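PDB 3OK8: BAR/IMD domain-containing adapter protein 2-like 2 from Mus musculus, which binds phosphoinositides through its I-BAR domain and induces planar or gently curved membrane structures. Local coordinates for residues Thr97-Met106 with Phe188-Thr199. Sequence-based numbering, arbitrary orientation.
Sequences TFHGDLLQHM and FLAEKHLLLSNT
Leu-102 CD1 lies over the centre of the His-193 imidazole, a CH-pi contact 4.0 Å from the ring centroid and 12° off the normal. In its plane, the same ring sends ND1 back one turn to Leu-189 O (3.0 Å), while NE2 is hydrogen-bonded to Tyr-53 OH of the second subunit; the two bonds fix the ring's rotation. On the same buried side the extended Met-106 chain brings CE to 3.4 Å from Leu-189 CD1, a tight fit. This is the middle of the three-helix I-BAR (IMD) bundle: helices 71-147 and 153-217 run antiparallel, segment axes at 168° and 10.0 Å apart, and helix 5-66 covers Met-106 and Leu-189. The opposite flank is looser and partly exposed. There Lys-192, bent at chi2 (-78°), crosses to Asp-101, where its NZ bonds in the carbonyl plane to the backbone O (2.8 Å), a carbonyl without its usual helical partner, His-105 N, probably because of the wider pi-type turn at 98-103. Lys-192 CE sits over one face of His-105, whose ND1 meets the edge of Phe-188 at CE2 (3.4 Å). Further along, Thr-97 and Thr-199 approach tip to tip through their CG2 methyls, 3.9 Å apart.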
ATOM      1  N   THR A  97      -5.702  12.008  -5.452  1.00 33.64           N
ATOM      2  CA  THR A  97      -6.886  12.588  -4.801  1.00 37.70           C
ATOM      3  C   THR A  97      -6.514  13.113  -3.411  1.00 39.77           C
ATOM      4  O   THR A  97      -6.839  14.245  -3.042  1.00 50.77           O
ATOM      5  CB  THR A  97      -8.021  11.542  -4.662  1.00 51.54           C
ATOM      6  OG1 THR A  97      -8.501  11.173  -5.964  1.00 57.39           O
ATOM      7  CG2 THR A  97      -9.179  12.092  -3.846  1.00 58.99           C
ATOM      8  N   PHE A  98      -5.838  12.263  -2.647  1.00 34.89           N
ATOM      9  CA  PHE A  98      -5.284  12.606  -1.344  1.00 28.62           C
ATOM     10  C   PHE A  98      -4.454  13.883  -1.419  1.00 35.91           C
ATOM     11  O   PHE A  98      -4.617  14.782  -0.604  1.00 38.00           O
ATOM     12  CB  PHE A  98      -4.430  11.440  -0.848  1.00 41.39           C
ATOM     13  CG  PHE A  98      -3.981  11.564   0.579  1.00 42.89           C
ATOM     14  CD1 PHE A  98      -2.779  11.015   0.974  1.00 31.17           C
ATOM     15  CD2 PHE A  98      -4.757  12.227   1.522  1.00 41.70           C
ATOM     16  CE1 PHE A  98      -2.347  11.113   2.288  1.00 41.77           C
ATOM     17  CE2 PHE A  98      -4.338  12.326   2.846  1.00 39.95           C
ATOM     18  CZ  PHE A  98      -3.127  11.767   3.231  1.00 37.03           C
ATOM     19  N   HIS A  99      -3.574  13.954  -2.408  1.00 34.39           N
ATOM     20  CA  HIS A  99      -2.708  15.111  -2.615  1.00 36.82           C
ATOM     21  C   HIS A  99      -3.488  16.344  -3.071  1.00 38.16           C
ATOM     22  O   HIS A  99      -3.582  17.337  -2.342  1.00 47.35           O
ATOM     23  CB  HIS A  99      -1.619  14.775  -3.649  1.00 38.49           C
ATOM     24  CG  HIS A  99      -0.884  15.973  -4.170  1.00 49.29           C
ATOM     25  ND1 HIS A  99       0.005  16.698  -3.402  1.00 58.49           N
ATOM     26  CD2 HIS A  99      -0.901  16.571  -5.385  1.00 52.27           C
ATOM     27  CE1 HIS A  99       0.500  17.691  -4.119  1.00 59.48           C
ATOM     28  NE2 HIS A  99      -0.033  17.636  -5.327  1.00 54.80           N
ATOM     29  N   GLY A 100      -4.037  16.270  -4.282  1.00 36.74           N
ATOM     30  CA  GLY A 100      -4.700  17.393  -4.924  1.00 36.70           C
ATOM     31  C   GLY A 100      -5.971  17.911  -4.248  1.00 51.09           C
ATOM     32  O   GLY A 100      -6.142  19.125  -4.096  1.00 48.74           O
ATOM     33  N   ASP A 101      -6.853  16.995  -3.844  1.00 51.04           N
ATOM     34  CA  ASP A 101      -8.176  17.333  -3.296  1.00 50.75           C
ATOM     35  C   ASP A 101      -8.170  17.650  -1.807  1.00 51.04           C
ATOM     36  O   ASP A 101      -9.073  18.326  -1.281  1.00 36.00           O
ATOM     37  CB  ASP A 101      -9.145  16.167  -3.516  1.00 60.91           C
ATOM     38  CG  ASP A 101      -9.794  16.192  -4.885  1.00 64.59           C
ATOM     39  OD1 ASP A 101      -9.588  15.234  -5.651  1.00 65.12           O
ATOM     40  OD2 ASP A 101     -10.518  17.166  -5.188  1.00 67.90           O
ATOM     41  N   LEU A 102      -7.169  17.132  -1.113  1.00 36.44           N
ATOM     42  CA  LEU A 102      -7.178  17.231   0.330  1.00 36.42           C
ATOM     43  C   LEU A 102      -5.978  18.028   0.838  1.00 42.32           C
ATOM     44  O   LEU A 102      -6.150  19.086   1.443  1.00 36.86           O
ATOM     45  CB  LEU A 102      -7.241  15.826   0.924  1.00 33.18           C
ATOM     46  CG  LEU A 102      -7.585  15.616   2.392  1.00 41.71           C
ATOM     47  CD1 LEU A 102      -8.166  14.237   2.577  1.00 42.77           C
ATOM     48  CD2 LEU A 102      -6.376  15.798   3.269  1.00 47.03           C
ATOM     49  N   LEU A 103      -4.771  17.542   0.548  1.00 37.50           N
ATOM     50  CA  LEU A 103      -3.543  18.132   1.070  1.00 42.83           C
ATOM     51  C   LEU A 103      -3.190  19.523   0.521  1.00 52.46           C
ATOM     52  O   LEU A 103      -2.662  20.352   1.259  1.00 67.09           O
ATOM     53  CB  LEU A 103      -2.372  17.155   0.893  1.00 43.97           C
ATOM     54  CG  LEU A 103      -1.989  16.213   2.044  1.00 46.69           C
ATOM     55  CD1 LEU A 103      -3.144  15.895   2.967  1.00 35.98           C
ATOM     56  CD2 LEU A 103      -1.361  14.911   1.509  1.00 36.17           C
ATOM     57  N   GLN A 104      -3.468  19.790  -0.753  1.00 48.77           N
ATOM     58  CA  GLN A 104      -3.235  21.131  -1.300  1.00 52.42           C
ATOM     59  C   GLN A 104      -4.322  22.093  -0.821  1.00 56.23           C
ATOM     60  O   GLN A 104      -4.142  23.319  -0.786  1.00 33.83           O
ATOM     61  CB  GLN A 104      -3.215  21.113  -2.826  1.00 62.56           C
ATOM     62  CG  GLN A 104      -1.968  20.511  -3.443  1.00 69.96           C
ATOM     63  CD  GLN A 104      -2.029  20.503  -4.967  1.00 78.81           C
ATOM     64  OE1 GLN A 104      -1.300  19.766  -5.621  1.00 79.22           O
ATOM     65  NE2 GLN A 104      -2.904  21.326  -5.536  1.00 78.91           N
ATOM     66  N   HIS A 105      -5.461  21.526  -0.452  1.00 61.36           N
ATOM     67  CA  HIS A 105      -6.580  22.335   0.000  1.00 62.25           C
ATOM     68  C   HIS A 105      -6.307  22.953   1.373  1.00 66.38           C
ATOM     69  O   HIS A 105      -6.508  24.154   1.580  1.00 67.16           O
ATOM     70  CB  HIS A 105      -7.857  21.496   0.035  1.00 66.85           C
ATOM     71  CG  HIS A 105      -9.107  22.315   0.013  1.00 75.57           C
ATOM     72  ND1 HIS A 105      -9.849  22.569   1.146  1.00 82.01           N
ATOM     73  CD2 HIS A 105      -9.736  22.955  -1.001  1.00 76.99           C
ATOM     74  CE1 HIS A 105     -10.887  23.323   0.829  1.00 83.27           C
ATOM     75  NE2 HIS A 105     -10.842  23.570  -0.467  1.00 80.43           N
ATOM     76  N   MET A 106      -5.848  22.128   2.305  1.00 62.63           N
ATOM     77  CA  MET A 106      -5.612  22.585   3.664  1.00 60.10           C
ATOM     78  C   MET A 106      -4.498  23.622   3.750  1.00 63.76           C
ATOM     79  O   MET A 106      -4.679  24.666   4.368  1.00 75.85           O
ATOM     80  CB  MET A 106      -5.331  21.411   4.596  1.00 50.07           C
ATOM     81  CG  MET A 106      -6.572  20.623   4.985  1.00 44.74           C
ATOM     82  SD  MET A 106      -6.135  19.065   5.801  1.00 63.35           S
ATOM     83  CE  MET A 106      -7.672  18.151   5.648  1.00 74.01           C
ATOM     84  N   PHE A 188     -16.135  19.381   7.463  1.00 33.68           N
ATOM     85  CA  PHE A 188     -15.329  19.532   6.261  1.00 27.72           C
ATOM     86  C   PHE A 188     -14.191  18.514   6.286  1.00 36.81           C
ATOM     87  O   PHE A 188     -13.794  18.006   5.248  1.00 32.95           O
ATOM     88  CB  PHE A 188     -14.774  20.954   6.165  1.00 42.00           C
ATOM     89  CG  PHE A 188     -13.416  21.053   5.490  1.00 51.26           C
ATOM     90  CD1 PHE A 188     -12.247  20.741   6.189  1.00 56.07           C
ATOM     91  CD2 PHE A 188     -13.308  21.491   4.173  1.00 47.16           C
ATOM     92  CE1 PHE A 188     -11.004  20.847   5.583  1.00 54.45           C
ATOM     93  CE2 PHE A 188     -12.072  21.603   3.559  1.00 58.60           C
ATOM     94  CZ  PHE A 188     -10.913  21.276   4.261  1.00 58.47           C
ATOM     95  N   LEU A 189     -13.675  18.224   7.477  1.00 33.30           N
ATOM     96  CA  LEU A 189     -12.604  17.249   7.642  1.00 29.43           C
ATOM     97  C   LEU A 189     -13.164  15.862   7.373  1.00 38.65           C
ATOM     98  O   LEU A 189     -12.598  15.075   6.599  1.00 36.82           O
ATOM     99  CB  LEU A 189     -12.013  17.338   9.051  1.00 36.44           C
ATOM    100  CG  LEU A 189     -10.627  16.739   9.283  1.00 46.46           C
ATOM    101  CD1 LEU A 189      -9.645  17.252   8.230  1.00 41.92           C
ATOM    102  CD2 LEU A 189     -10.124  17.056  10.697  1.00 38.15           C
ATOM    103  N   ALA A 190     -14.304  15.578   7.990  1.00 35.52           N
ATOM    104  CA  ALA A 190     -14.997  14.324   7.759  1.00 40.14           C
ATOM    105  C   ALA A 190     -15.402  14.118   6.288  1.00 43.88           C
ATOM    106  O   ALA A 190     -15.340  13.004   5.783  1.00 34.23           O
ATOM    107  CB  ALA A 190     -16.203  14.203   8.676  1.00 24.17           C
ATOM    108  N   GLU A 191     -15.807  15.180   5.600  1.00 45.77           N
ATOM    109  CA  GLU A 191     -16.287  15.039   4.219  1.00 38.95           C
ATOM    110  C   GLU A 191     -15.126  14.736   3.272  1.00 40.30           C
ATOM    111  O   GLU A 191     -15.214  13.829   2.446  1.00 27.42           O
ATOM    112  CB  GLU A 191     -17.052  16.284   3.752  1.00 30.61           C
ATOM    113  CG  GLU A 191     -18.357  16.554   4.542  1.00 27.31           C
ATOM    114  CD  GLU A 191     -19.225  17.684   3.959  1.00 44.77           C
ATOM    115  OE1 GLU A 191     -18.713  18.537   3.201  1.00 41.46           O
ATOM    116  OE2 GLU A 191     -20.436  17.733   4.274  1.00 51.97           O
ATOM    117  N   LYS A 192     -14.042  15.497   3.390  1.00 30.56           N
ATOM    118  CA  LYS A 192     -12.866  15.265   2.554  1.00 39.82           C
ATOM    119  C   LYS A 192     -12.321  13.853   2.724  1.00 33.68           C
ATOM    120  O   LYS A 192     -11.811  13.264   1.785  1.00 38.08           O
ATOM    121  CB  LYS A 192     -11.779  16.284   2.869  1.00 44.73           C
ATOM    122  CG  LYS A 192     -12.087  17.672   2.359  1.00 45.73           C
ATOM    123  CD  LYS A 192     -11.823  17.755   0.876  1.00 44.06           C
ATOM    124  CE  LYS A 192     -11.573  19.192   0.464  1.00 45.49           C
ATOM    125  NZ  LYS A 192     -11.699  19.327  -1.011  1.00 44.14           N
ATOM    126  N   HIS A 193     -12.434  13.307   3.924  1.00 25.46           N
ATOM    127  CA  HIS A 193     -11.933  11.972   4.180  1.00 35.54           C
ATOM    128  C   HIS A 193     -12.909  10.915   3.733  1.00 38.42           C
ATOM    129  O   HIS A 193     -12.527   9.769   3.480  1.00 30.16           O
ATOM    130  CB  HIS A 193     -11.538  11.810   5.644  1.00 33.31           C
ATOM    131  CG  HIS A 193     -10.177  12.356   5.937  1.00 43.29           C
ATOM    132  ND1 HIS A 193      -9.956  13.679   6.261  1.00 34.79           N
ATOM    133  CD2 HIS A 193      -8.958  11.769   5.900  1.00 33.86           C
ATOM    134  CE1 HIS A 193      -8.662  13.877   6.436  1.00 42.22           C
ATOM    135  NE2 HIS A 193      -8.033  12.735   6.220  1.00 40.50           N
ATOM    136  N   LEU A 194     -14.168  11.313   3.606  1.00 27.74           N
ATOM    137  CA  LEU A 194     -15.178  10.446   3.010  1.00 29.67           C
ATOM    138  C   LEU A 194     -14.928  10.297   1.507  1.00 30.76           C
ATOM    139  O   LEU A 194     -15.090   9.212   0.955  1.00 30.98           O
ATOM    140  CB  LEU A 194     -16.577  11.007   3.251  1.00 37.90           C
ATOM    141  CG  LEU A 194     -17.660  10.032   3.720  1.00 41.23           C
ATOM    142  CD1 LEU A 194     -19.051  10.636   3.485  1.00 43.46           C
ATOM    143  CD2 LEU A 194     -17.542   8.685   3.035  1.00 20.06           C
ATOM    144  N   LEU A 195     -14.538  11.383   0.846  1.00 30.21           N
ATOM    145  CA  LEU A 195     -14.181  11.316  -0.570  1.00 38.69           C
ATOM    146  C   LEU A 195     -12.953  10.410  -0.770  1.00 40.79           C
ATOM    147  O   LEU A 195     -12.918   9.565  -1.665  1.00 39.59           O
ATOM    148  CB  LEU A 195     -13.934  12.719  -1.143  1.00 45.06           C
ATOM    149  CG  LEU A 195     -12.905  12.827  -2.283  1.00 45.65           C
ATOM    150  CD1 LEU A 195     -13.399  12.124  -3.545  1.00 51.85           C
ATOM    151  CD2 LEU A 195     -12.496  14.275  -2.588  1.00 24.63           C
ATOM    152  N   LEU A 196     -11.943  10.567   0.071  1.00 34.01           N
ATOM    153  CA  LEU A 196     -10.798   9.679  -0.028  1.00 37.89           C
ATOM    154  C   LEU A 196     -11.230   8.225   0.143  1.00 50.02           C
ATOM    155  O   LEU A 196     -10.885   7.373  -0.679  1.00 56.31           O
ATOM    156  CB  LEU A 196      -9.740  10.028   0.998  1.00 37.31           C
ATOM    157  CG  LEU A 196      -9.173  11.447   1.037  1.00 51.63           C
ATOM    158  CD1 LEU A 196      -7.750  11.350   1.551  1.00 60.00           C
ATOM    159  CD2 LEU A 196      -9.223  12.150  -0.310  1.00 52.63           C
ATOM    160  N   SER A 197     -11.985   7.945   1.206  1.00 48.14           N
ATOM    161  CA  SER A 197     -12.447   6.583   1.489  1.00 45.56           C
ATOM    162  C   SER A 197     -13.187   5.984   0.304  1.00 48.69           C
ATOM    163  O   SER A 197     -13.139   4.766   0.074  1.00 46.60           O
ATOM    164  CB  SER A 197     -13.365   6.553   2.715  1.00 36.34           C
ATOM    165  OG  SER A 197     -12.669   6.942   3.887  1.00 41.33           O
ATOM    166  N   ASN A 198     -13.872   6.851  -0.438  1.00 47.48           N
ATOM    167  CA  ASN A 198     -14.682   6.437  -1.572  1.00 39.13           C
ATOM    168  C   ASN A 198     -13.852   6.102  -2.807  1.00 39.74           C
ATOM    169  O   ASN A 198     -14.096   5.093  -3.467  1.00 33.94           O
ATOM    170  CB  ASN A 198     -15.705   7.517  -1.921  1.00 38.99           C
ATOM    171  CG  ASN A 198     -17.086   6.947  -2.147  1.00 46.99           C
ATOM    172  OD1 ASN A 198     -17.812   7.368  -3.054  1.00 52.68           O
ATOM    173  ND2 ASN A 198     -17.462   5.977  -1.318  1.00 48.59           N
ATOM    174  N   THR A 199     -12.886   6.960  -3.130  1.00 29.23           N
ATOM    175  CA  THR A 199     -11.979   6.682  -4.235  1.00 46.94           C
ATOM    176  C   THR A 199     -11.221   5.385  -3.964  1.00 45.23           C
ATOM    177  O   THR A 199     -11.026   4.568  -4.862  1.00 53.19           O
ATOM    178  CB  THR A 199     -10.972   7.826  -4.456  1.00 50.11           C
ATOM    179  OG1 THR A 199     -10.028   7.845  -3.383  1.00 64.45           O
ATOM    180  CG2 THR A 199     -11.683   9.167  -4.499  1.00 32.79           C
TER